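Local structure of beta-galactosidase (Geobacillus stearothermophilus, 4OIF) at residues A[296-301]-A[445-450]; A[303-308]-A[441-446]; A[451-456]-A[622-627]. The protein probably hydrolyses terminal non-reducing beta-D-galactose residues from beta-D-galactosides, as a zinc-binding, trimeric member of glycoside hydrolase family 42. All blocks are in the same frame, centred on the assembly; numbering follows the deposited sequence.

Contact 1: A[296-301]-A[445-450]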
loop_
_atom_site.group_PDB
_atom_site.type_symbol
_atom_site.label_atom_id
_atom_site.label_comp_id
_atom_site.label_asym_id
_atom_site.label_seq_id
_atom_site.Cartn_x
_atom_site.Cartn_y
_atom_site.Cartn_z
ATOM N N THR A 296 -2.436 -15.848 24.772
ATOM C CA THR A 296 -3.103 -14.944 25.687
ATOM C C THR A 296 -2.094 -14.374 26.700
ATOM O O THR A 296 -2.160 -13.192 27.072
ATOM C CB THR A 296 -4.253 -15.671 26.400
ATOM O OG1 THR A 296 -5.222 -16.082 25.427
ATOM C CG2 THR A 296 -4.921 -14.777 27.413
ATOM N N ALA A 297 -1.136 -15.216 27.097
ATOM C CA ALA A 297 -0.067 -14.826 28.016
ATOM C C ALA A 297 0.852 -13.721 27.457
ATOM O O ALA A 297 1.221 -12.796 28.188
ATOM C CB ALA A 297 0.761 -16.065 28.411
ATOM N N ASP A 298 1.218 -13.804 26.176
ATOM C CA ASP A 298 2.085 -12.777 25.563
ATOM C C ASP A 298 1.406 -11.400 25.517
ATOM O O ASP A 298 2.010 -10.349 25.845
ATOM C CB ASP A 298 2.494 -13.193 24.145
ATOM C CG ASP A 298 3.427 -14.394 24.123
ATOM O OD1 ASP A 298 4.354 -14.470 24.965
ATOM O OD2 ASP A 298 3.221 -15.267 23.254
ATOM N N LEU A 299 0.139 -11.412 25.111
ATOM C CA LEU A 299 -0.664 -10.196 25.100
ATOM C C LEU A 299 -0.783 -9.627 26.513
ATOM O O LEU A 299 -0.591 -8.419 26.727
ATOM C CB LEU A 299 -2.044 -10.467 24.516
ATOM C CG LEU A 299 -2.930 -9.244 24.299
ATOM C CD1 LEU A 299 -2.166 -8.193 23.513
ATOM C CD2 LEU A 299 -4.206 -9.637 23.559
ATOM N N ALA A 300 -1.087 -10.506 27.470
ATOM C CA ALA A 300 -1.268 -10.098 28.862
ATOM C C ALA A 300 0.002 -9.439 29.379
ATOM O O ALA A 300 -0.051 -8.414 30.058
ATOM C CB ALA A 300 -1.644 -11.283 29.732
ATOM N N MET A 301 1.141 -10.029 29.030
ATOM C CA MET A 301 2.443 -9.459 29.355
ATOM C C MET A 301 2.598 -8.053 28.783
ATOM O O MET A 301 3.046 -7.139 29.494
ATOM C CB MET A 301 3.563 -10.352 28.832
ATOM C CG MET A 301 4.948 -9.893 29.251
ATOM S SD MET A 301 6.208 -11.023 28.663
ATOM C CE MET A 301 5.908 -10.904 26.904
ATOM N N HIS A 445 12.779 -7.450 27.316
ATOM C CA HIS A 445 13.580 -7.467 28.538
ATOM C C HIS A 445 12.715 -7.564 29.802
ATOM O O HIS A 445 13.143 -8.083 30.833
ATOM C CB HIS A 445 14.504 -6.257 28.548
ATOM C CG HIS A 445 15.609 -6.378 27.546
ATOM N ND1 HIS A 445 16.909 -6.664 27.901
ATOM C CD2 HIS A 445 15.585 -6.339 26.191
ATOM C CE1 HIS A 445 17.648 -6.751 26.810
ATOM N NE2 HIS A 445 16.870 -6.558 25.760
ATOM N N TYR A 446 11.478 -7.113 29.689
ATOM C CA TYR A 446 10.486 -7.272 30.736
ATOM C C TYR A 446 10.116 -8.741 30.944
ATOM O O TYR A 446 9.870 -9.175 32.073
ATOM C CB TYR A 446 9.265 -6.448 30.348
ATOM C CG TYR A 446 8.068 -6.424 31.271
ATOM C CD1 TYR A 446 8.057 -5.619 32.400
ATOM C CD2 TYR A 446 6.903 -7.114 30.944
ATOM C CE1 TYR A 446 6.939 -5.543 33.215
ATOM C CE2 TYR A 446 5.771 -7.041 31.747
ATOM C CZ TYR A 446 5.794 -6.249 32.887
ATOM O OH TYR A 446 4.673 -6.168 33.704
ATOM N N ARG A 447 10.083 -9.496 29.843
ATOM C CA ARG A 447 9.541 -10.855 29.843
ATOM C C ARG A 447 10.002 -11.764 31.009
ATOM O O ARG A 447 9.162 -12.347 31.683
ATOM C CB ARG A 447 9.844 -11.552 28.506
ATOM C CG ARG A 447 9.376 -13.008 28.480
ATOM C CD ARG A 447 9.923 -13.769 27.295
ATOM N NE ARG A 447 9.485 -13.166 26.043
ATOM C CZ ARG A 447 8.275 -13.350 25.523
ATOM N NH1 ARG A 447 7.394 -14.124 26.149
ATOM N NH2 ARG A 447 7.943 -12.766 24.379
ATOM N N PRO A 448 11.320 -11.886 31.256
ATOM C CA PRO A 448 11.709 -12.788 32.350
ATOM C C PRO A 448 11.193 -12.349 33.716
ATOM O O PRO A 448 10.915 -13.195 34.557
ATOM C CB PRO A 448 13.247 -12.745 32.318
ATOM C CG PRO A 448 13.588 -12.308 30.948
ATOM C CD PRO A 448 12.501 -11.336 30.567
ATOM N N PHE A 449 11.050 -11.048 33.932
ATOM C CA PHE A 449 10.578 -10.544 35.225
ATOM C C PHE A 449 9.082 -10.800 35.383
ATOM O O PHE A 449 8.616 -11.170 36.460
ATOM C CB PHE A 449 10.933 -9.059 35.365
ATOM C CG PHE A 449 12.419 -8.821 35.392
ATOM C CD1 PHE A 449 13.111 -8.812 36.594
ATOM C CD2 PHE A 449 13.139 -8.699 34.208
ATOM C CE1 PHE A 449 14.486 -8.645 36.625
ATOM C CE2 PHE A 449 14.514 -8.528 34.225
ATOM C CZ PHE A 449 15.190 -8.501 35.435
ATOM N N TRP A 450 8.344 -10.653 34.290
ATOM C CA TRP A 450 6.931 -10.990 34.272
ATOM C C TRP A 450 6.758 -12.479 34.549
ATOM O O TRP A 450 5.907 -12.869 35.339
ATOM C CB TRP A 450 6.296 -10.613 32.923
ATOM C CG TRP A 450 4.785 -10.658 32.911
ATOM C CD1 TRP A 450 3.927 -9.724 33.432
ATOM C CD2 TRP A 450 3.963 -11.683 32.345
ATOM N NE1 TRP A 450 2.620 -10.110 33.228
ATOM C CE2 TRP A 450 2.617 -11.308 32.559
ATOM C CE3 TRP A 450 4.233 -12.886 31.681
ATOM C CZ2 TRP A 450 1.544 -12.098 32.135
ATOM C CZ3 TRP A 450 3.173 -13.663 31.259
ATOM C CH2 TRP A 450 1.841 -13.269 31.490
#
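Met-301 shows how a single unbranched side chain can join two nearly perpendicular helices, since every atom of it finds a partner on 445-450. It leaves its helix with CG anti to the backbone N. CB then sits almost centrally over the six-membered ring of Trp-450, a CH-pi contact 3.8 Å from the ring centroid. One bond further, Met-301 CG stays above the indole, 3.7 Å from Trp-450 CD2, and at the same time meets the edge of the Tyr-446 ring at CD2. The sulfur passes obliquely beside the indole as a Met-aromatic contact and comes to lie against the backbone of the second helix, with Met-301 SD 3.5 Å from Arg-447 CA. A bend at chi3 finally folds Met-301 CE over one face of the Arg-447 guanidinium, 3.6 Å from NH1.

Here the first turns of helix 296-312, from the catalytic TIM barrel, meet the C-terminal half of helix 438-451 of the trimerisation domain, the short axes crossing at 107°. Trp-450 reaches over the barrel helix: Ala-300 CB packs on CZ2, and the carbonyl oxygen of Ala-297 approaches Trp-450 CH2 to 3.4 Å. An alanine in place of Trp-450 would remove the indole and would probably loosen the seat of Met-301 CB and CG while stripping Ala-297 and Ala-300 of their main partner across the interface.

Beside the methionine tip, Arg-447 NH1 donates an almost straight bond (176°) to Asp-298 OD1, a long salt bridge of 3.3 Å. The carboxylate oxygen lies in the guanidinium plane, although the two flat groups stand 82° apart. The stronger tie of Arg-447 is through NE to Asp-600.

Contact 2: A[303-308]-A[441-446]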
loop_
_atom_site.group_PDB
_atom_site.type_symbol
_atom_site.label_atom_id
_atom_site.label_comp_id
_atom_site.label_asym_id
_atom_site.label_seq_id
_atom_site.Cartn_x
_atom_site.Cartn_y
_atom_site.Cartn_z
ATOM N N VAL A 303 0.250 -5.958 28.053
ATOM C CA VAL A 303 -0.663 -5.106 28.803
ATOM C C VAL A 303 -0.038 -4.709 30.137
ATOM O O VAL A 303 -0.065 -3.542 30.539
ATOM C CB VAL A 303 -2.015 -5.803 29.042
ATOM C CG1 VAL A 303 -2.947 -4.903 29.843
ATOM C CG2 VAL A 303 -2.653 -6.182 27.716
ATOM N N GLY A 304 0.552 -5.692 30.809
ATOM C CA GLY A 304 1.196 -5.457 32.086
ATOM C C GLY A 304 2.344 -4.476 31.951
ATOM O O GLY A 304 2.553 -3.643 32.826
ATOM N N PHE A 305 3.083 -4.573 30.846
ATOM C CA PHE A 305 4.153 -3.630 30.572
ATOM C C PHE A 305 3.598 -2.214 30.510
ATOM O O PHE A 305 4.102 -1.307 31.207
ATOM C CB PHE A 305 4.867 -3.979 29.272
ATOM C CG PHE A 305 5.980 -3.026 28.907
ATOM C CD1 PHE A 305 7.266 -3.229 29.390
ATOM C CD2 PHE A 305 5.745 -1.942 28.052
ATOM C CE1 PHE A 305 8.308 -2.358 29.037
ATOM C CE2 PHE A 305 6.768 -1.070 27.697
ATOM C CZ PHE A 305 8.059 -1.277 28.193
ATOM N N ILE A 306 2.559 -2.010 29.698
ATOM C CA ILE A 306 2.007 -0.645 29.638
ATOM C C ILE A 306 1.464 -0.169 30.995
ATOM O O ILE A 306 1.651 0.993 31.382
ATOM C CB ILE A 306 0.894 -0.506 28.592
ATOM C CG1 ILE A 306 1.478 -0.689 27.207
ATOM C CG2 ILE A 306 0.289 0.901 28.650
ATOM C CD1 ILE A 306 2.360 0.471 26.780
ATOM N N ASN A 307 0.811 -1.062 31.728
ATOM C CA ASN A 307 0.351 -0.708 33.063
ATOM C C ASN A 307 1.505 -0.257 33.932
ATOM O O ASN A 307 1.400 0.725 34.639
ATOM C CB ASN A 307 -0.358 -1.874 33.721
ATOM C CG ASN A 307 -1.759 -2.078 33.196
ATOM O OD1 ASN A 307 -2.344 -1.198 32.553
ATOM N ND2 ASN A 307 -2.318 -3.244 33.487
ATOM N N ASP A 308 2.618 -0.972 33.872
ATOM C CA ASP A 308 3.738 -0.630 34.717
ATOM C C ASP A 308 4.263 0.743 34.320
ATOM O O ASP A 308 4.614 1.579 35.176
ATOM C CB ASP A 308 4.810 -1.707 34.621
ATOM C CG ASP A 308 4.375 -3.007 35.278
ATOM O OD1 ASP A 308 3.387 -2.990 36.048
ATOM O OD2 ASP A 308 5.008 -4.048 35.029
ATOM N N THR A 441 11.216 -4.372 22.063
ATOM C CA THR A 441 12.482 -4.828 22.633
ATOM C C THR A 441 12.450 -4.682 24.154
ATOM O O THR A 441 12.781 -5.626 24.919
ATOM C CB THR A 441 13.680 -4.037 22.035
ATOM O OG1 THR A 441 13.737 -4.257 20.619
ATOM C CG2 THR A 441 15.001 -4.472 22.652
ATOM N N LEU A 442 12.031 -3.500 24.598
ATOM C CA LEU A 442 11.831 -3.326 26.035
ATOM C C LEU A 442 10.956 -4.448 26.617
ATOM O O LEU A 442 11.322 -5.056 27.630
ATOM C CB LEU A 442 11.219 -1.978 26.338
ATOM C CG LEU A 442 12.252 -0.889 26.566
ATOM C CD1 LEU A 442 13.081 -0.664 25.315
ATOM C CD2 LEU A 442 11.529 0.379 26.980
ATOM N N VAL A 443 9.832 -4.747 25.959
ATOM C CA VAL A 443 8.976 -5.841 26.425
ATOM C C VAL A 443 9.741 -7.185 26.486
ATOM O O VAL A 443 9.515 -8.007 27.382
ATOM C CB VAL A 443 7.722 -5.974 25.538
ATOM C CG1 VAL A 443 6.860 -7.125 25.996
ATOM C CG2 VAL A 443 6.928 -4.701 25.579
ATOM N N GLN A 444 10.662 -7.393 25.550
ATOM C CA GLN A 444 11.511 -8.585 25.588
ATOM C C GLN A 444 12.336 -8.616 26.863
ATOM O O GLN A 444 12.578 -9.685 27.436
ATOM C CB GLN A 444 12.451 -8.660 24.383
ATOM C CG GLN A 444 11.753 -8.961 23.087
ATOM C CD GLN A 444 10.491 -9.754 23.321
ATOM O OE1 GLN A 444 10.541 -10.929 23.711
ATOM N NE2 GLN A 444 9.339 -9.113 23.103
ATOM N N HIS A 445 12.779 -7.450 27.316
ATOM C CA HIS A 445 13.580 -7.467 28.538
ATOM C C HIS A 445 12.715 -7.564 29.802
ATOM O O HIS A 445 13.143 -8.083 30.833
ATOM C CB HIS A 445 14.504 -6.257 28.548
ATOM C CG HIS A 445 15.609 -6.378 27.546
ATOM N ND1 HIS A 445 16.909 -6.664 27.901
ATOM C CD2 HIS A 445 15.585 -6.339 26.191
ATOM C CE1 HIS A 445 17.648 -6.751 26.810
ATOM N NE2 HIS A 445 16.870 -6.558 25.760
ATOM N N TYR A 446 11.478 -7.113 29.689
ATOM C CA TYR A 446 10.486 -7.272 30.736
ATOM C C TYR A 446 10.116 -8.741 30.944
ATOM O O TYR A 446 9.870 -9.175 32.073
ATOM C CB TYR A 446 9.265 -6.448 30.348
ATOM C CG TYR A 446 8.068 -6.424 31.271
ATOM C CD1 TYR A 446 8.057 -5.619 32.400
ATOM C CD2 TYR A 446 6.903 -7.114 30.944
ATOM C CE1 TYR A 446 6.939 -5.543 33.215
ATOM C CE2 TYR A 446 5.771 -7.041 31.747
ATOM C CZ TYR A 446 5.794 -6.249 32.887
ATOM O OH TYR A 446 4.673 -6.168 33.704
#
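Two aromatic rings set the geometry. Phe-305 turns an edge to one face of Tyr-446, a T-shaped pair with planes at 85° and centroids 5.5 Å apart; its CD1 sits off-centre above the tyrosine, towards the CG end, and its CB rides over the same face in a CH-pi contact. One face of Phe-305 itself is taken by the CG2 methyl of Val-443, 3.9 Å from the ring centroid, while CZ at the ring tip rests on Leu-442 CB. The CB of Phe-305 points toward the other helix, and CG is anti to the backbone N (chi1 179°).

These are the middle of helix 296-312 of the TIM barrel and residues 441-446 of helix 438-451 in the trimerisation domain, crossing at 98° in a buried seam backed by Val-456 and Val-458 of strand 456-459.

At the far end of the tyrosine, Tyr-446 OH donates to Asp-308 OD2 at 2.5 Å, reaching the oxygen from above the carboxylate plane. Tyr-446 OH also lies 3.4 Å from Gly-304 C, and a beta carbon at this glycine would sit tight against the same oxygen. The other carboxylate oxygen, OD1, binds Arg-311 and His-352, neighbours that would probably favour an ionised Asp-308.

Contact 3: A[451-456]-A[622-627]. With GOL (glycerol), chain I.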
loop_
_atom_site.group_PDB
_atom_site.type_symbol
_atom_site.label_atom_id
_atom_site.label_comp_id
_atom_site.label_asym_id
_atom_site.label_seq_id
_atom_site.Cartn_x
_atom_site.Cartn_y
_atom_site.Cartn_z
ATOM N N GLU A 451 7.585 -13.302 33.907
ATOM C CA GLU A 451 7.497 -14.752 34.052
ATOM C C GLU A 451 7.850 -15.201 35.478
ATOM O O GLU A 451 7.490 -16.299 35.891
ATOM C CB GLU A 451 8.397 -15.454 33.015
ATOM C CG GLU A 451 7.844 -15.422 31.588
ATOM C CD GLU A 451 8.734 -16.101 30.554
ATOM O OE1 GLU A 451 9.798 -16.614 30.933
ATOM O OE2 GLU A 451 8.377 -16.113 29.350
ATOM N N ARG A 452 8.529 -14.336 36.225
ATOM C CA ARG A 452 8.919 -14.619 37.597
ATOM C C ARG A 452 8.111 -13.818 38.621
ATOM O O ARG A 452 8.355 -13.916 39.826
ATOM C CB ARG A 452 10.402 -14.321 37.788
ATOM C CG ARG A 452 11.324 -15.288 37.094
ATOM C CD ARG A 452 11.486 -16.547 37.903
ATOM N NE ARG A 452 12.558 -17.366 37.361
ATOM C CZ ARG A 452 12.391 -18.594 36.884
ATOM N NH1 ARG A 452 11.187 -19.151 36.892
ATOM N NH2 ARG A 452 13.433 -19.264 36.404
ATOM N N ASP A 453 7.178 -13.005 38.145
ATOM C CA ASP A 453 6.298 -12.255 39.032
ATOM C C ASP A 453 7.111 -11.260 39.844
ATOM O O ASP A 453 6.786 -10.942 40.987
ATOM C CB ASP A 453 5.521 -13.210 39.941
ATOM C CG ASP A 453 4.825 -14.303 39.158
ATOM O OD1 ASP A 453 4.241 -13.987 38.101
ATOM O OD2 ASP A 453 4.886 -15.477 39.571
ATOM N N ILE A 454 8.182 -10.773 39.242
ATOM C CA ILE A 454 9.005 -9.768 39.882
ATOM C C ILE A 454 8.503 -8.374 39.522
ATOM O O ILE A 454 8.379 -8.038 38.345
ATOM C CB ILE A 454 10.468 -9.936 39.487
ATOM C CG1 ILE A 454 10.970 -11.270 40.043
ATOM C CG2 ILE A 454 11.285 -8.774 40.003
ATOM C CD1 ILE A 454 12.444 -11.432 39.997
ATOM N N PRO A 455 8.179 -7.568 40.542
ATOM C CA PRO A 455 7.586 -6.257 40.273
ATOM C C PRO A 455 8.542 -5.413 39.446
ATOM O O PRO A 455 9.749 -5.464 39.676
ATOM C CB PRO A 455 7.369 -5.663 41.673
ATOM C CG PRO A 455 7.388 -6.833 42.593
ATOM C CD PRO A 455 8.348 -7.811 41.984
ATOM N N VAL A 456 8.008 -4.684 38.472
ATOM C CA VAL A 456 8.824 -3.826 37.628
ATOM C C VAL A 456 8.164 -2.461 37.463
ATOM O O VAL A 456 6.958 -2.371 37.239
ATOM C CB VAL A 456 9.069 -4.456 36.232
ATOM C CG1 VAL A 456 9.796 -3.478 35.319
ATOM C CG2 VAL A 456 9.866 -5.732 36.367
ATOM N N VAL A 622 4.562 -17.786 44.359
ATOM C CA VAL A 622 3.602 -18.826 44.063
ATOM C C VAL A 622 4.219 -19.723 43.004
ATOM O O VAL A 622 4.718 -19.230 41.999
ATOM C CB VAL A 622 2.264 -18.264 43.547
ATOM C CG1 VAL A 622 1.322 -19.406 43.200
ATOM C CG2 VAL A 622 1.640 -17.326 44.555
ATOM N N LYS A 623 4.199 -21.032 43.226
ATOM C CA LYS A 623 4.715 -21.978 42.240
ATOM C C LYS A 623 3.680 -22.216 41.145
ATOM O O LYS A 623 2.528 -22.544 41.435
ATOM C CB LYS A 623 5.097 -23.293 42.915
ATOM C CG LYS A 623 5.493 -24.411 41.979
ATOM C CD LYS A 623 6.196 -25.521 42.756
ATOM C CE LYS A 623 6.681 -26.638 41.837
ATOM N NZ LYS A 623 5.553 -27.338 41.147
ATOM N N HIS A 624 4.089 -22.042 39.890
ATOM C CA HIS A 624 3.164 -22.153 38.764
ATOM C C HIS A 624 3.893 -22.361 37.428
ATOM O O HIS A 624 5.099 -22.148 37.322
ATOM C CB HIS A 624 2.275 -20.900 38.679
ATOM C CG HIS A 624 3.033 -19.635 38.419
ATOM N ND1 HIS A 624 3.578 -19.330 37.188
ATOM C CD2 HIS A 624 3.351 -18.603 39.237
ATOM C CE1 HIS A 624 4.195 -18.164 37.259
ATOM N NE2 HIS A 624 4.062 -17.697 38.490
ATOM N N GLU A 625 3.133 -22.771 36.418
ATOM C CA GLU A 625 3.623 -22.887 35.047
ATOM C C GLU A 625 3.519 -21.562 34.310
ATOM O O GLU A 625 2.881 -20.614 34.793
ATOM C CB GLU A 625 2.835 -23.957 34.288
ATOM C CG GLU A 625 2.874 -25.322 34.948
ATOM C CD GLU A 625 4.288 -25.873 35.069
ATOM O OE1 GLU A 625 5.144 -25.521 34.235
ATOM O OE2 GLU A 625 4.550 -26.647 36.007
ATOM N N LYS A 626 4.139 -21.509 33.134
ATOM C CA LYS A 626 4.099 -20.321 32.285
ATOM C C LYS A 626 2.674 -19.926 31.906
ATOM O O LYS A 626 1.858 -20.775 31.560
ATOM C CB LYS A 626 4.937 -20.550 31.027
ATOM C CG LYS A 626 6.428 -20.440 31.279
ATOM C CD LYS A 626 7.236 -20.618 30.018
ATOM C CE LYS A 626 8.691 -20.303 30.299
ATOM N NZ LYS A 626 9.035 -20.666 31.704
ATOM N N GLY A 627 2.374 -18.634 31.984
ATOM C CA GLY A 627 1.063 -18.145 31.594
ATOM C C GLY A 627 0.194 -17.878 32.802
ATOM O O GLY A 627 -0.947 -17.415 32.690
HETATM C C1 GOL I . 6.654 -19.086 39.681
HETATM O O1 GOL I . 7.321 -18.434 40.733
HETATM C C2 GOL I . 7.612 -19.277 38.522
HETATM O O2 GOL I . 8.670 -18.353 38.669
HETATM C C3 GOL I . 8.113 -20.709 38.659
HETATM O O3 GOL I . 7.309 -21.388 39.606
HETATM O O HOH W 1 5.844 -16.358 42.203
#
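Glu-451, in the last part of the chain before the turn at Asp-453, sends an extended side chain obliquely across that of Lys-626. Glu-451 OE1 lies 3.9 Å from Lys-626 CE and a little farther from NZ, so the opposite charges are near each other without forming a salt bridge; the firm partner of OE1 is Arg-604. Arg-452 follows with a chain bent at chi2, and its NH1 reaches the O2 hydroxyl of a glycerol molecule, probably left from the crystallisation liquor, at 3.2 Å. This glycerol is wedged between the segments: its C1 lies over one face of the His-624 ring, towards the NE2 side, while its O3 accepts a long bond from His-624 N.

Asp-453 then carries the contact. It leaves the helix with positive phi (65°), and its carboxylate meets the imidazole of His-624 tip to tip. The NE2-H of His-624 points at Asp-453 OD2 over 2.6 Å, nearly straight at 171°, in the ring plane and on the syn lone pair of the oxygen. A water donates a second bond to Asp-453 OD2 at 2.9 Å and accepts one from Val-622 N, so through this water the carboxylate is also linked to the backbone of the short, weakly bonded strand 622-623. OD1 is taken by the amide of Val-630.

His-624 places CG between backbone N and carbonyl carbon, the crowded position (chi1 63°), and His-624 ND1 donates to Glu-625 O at 2.8 Å. Both ring nitrogens thus act as donors, which fixes the rotation of the ring and is consistent with a protonated, positively charged imidazole facing the aspartate. The arrangement is that of a Schellman motif closing a helix of the trimerisation domain, its Asp-453 side chain held to the start of the C-terminal beta region by a His-carboxylate hydrogen bond.

How the contacts relate
Contacts 1 and 2 are successive stations along one crossing, both between helices 296-312 and 438-451. Contact 2 is wholly buried and aromatic, with one short polar bond enclosed; contact 1, nearer the helix ends, is partly buried and adds an ion pair to its apolar core. Tyr-446 serves both, and Met-301 CE packs against Val-443 CG1 between them. Contact 3, farthest of the three from the centre of the chain, trades helix packing for charge, water and glycerol around a loop. It follows directly from contact 1: Phe-449 O probably accepts a bond from Ile-454 N, and Ala-297 CB touches Gly-627 CA, bringing barrel, middle and C-terminal regions together.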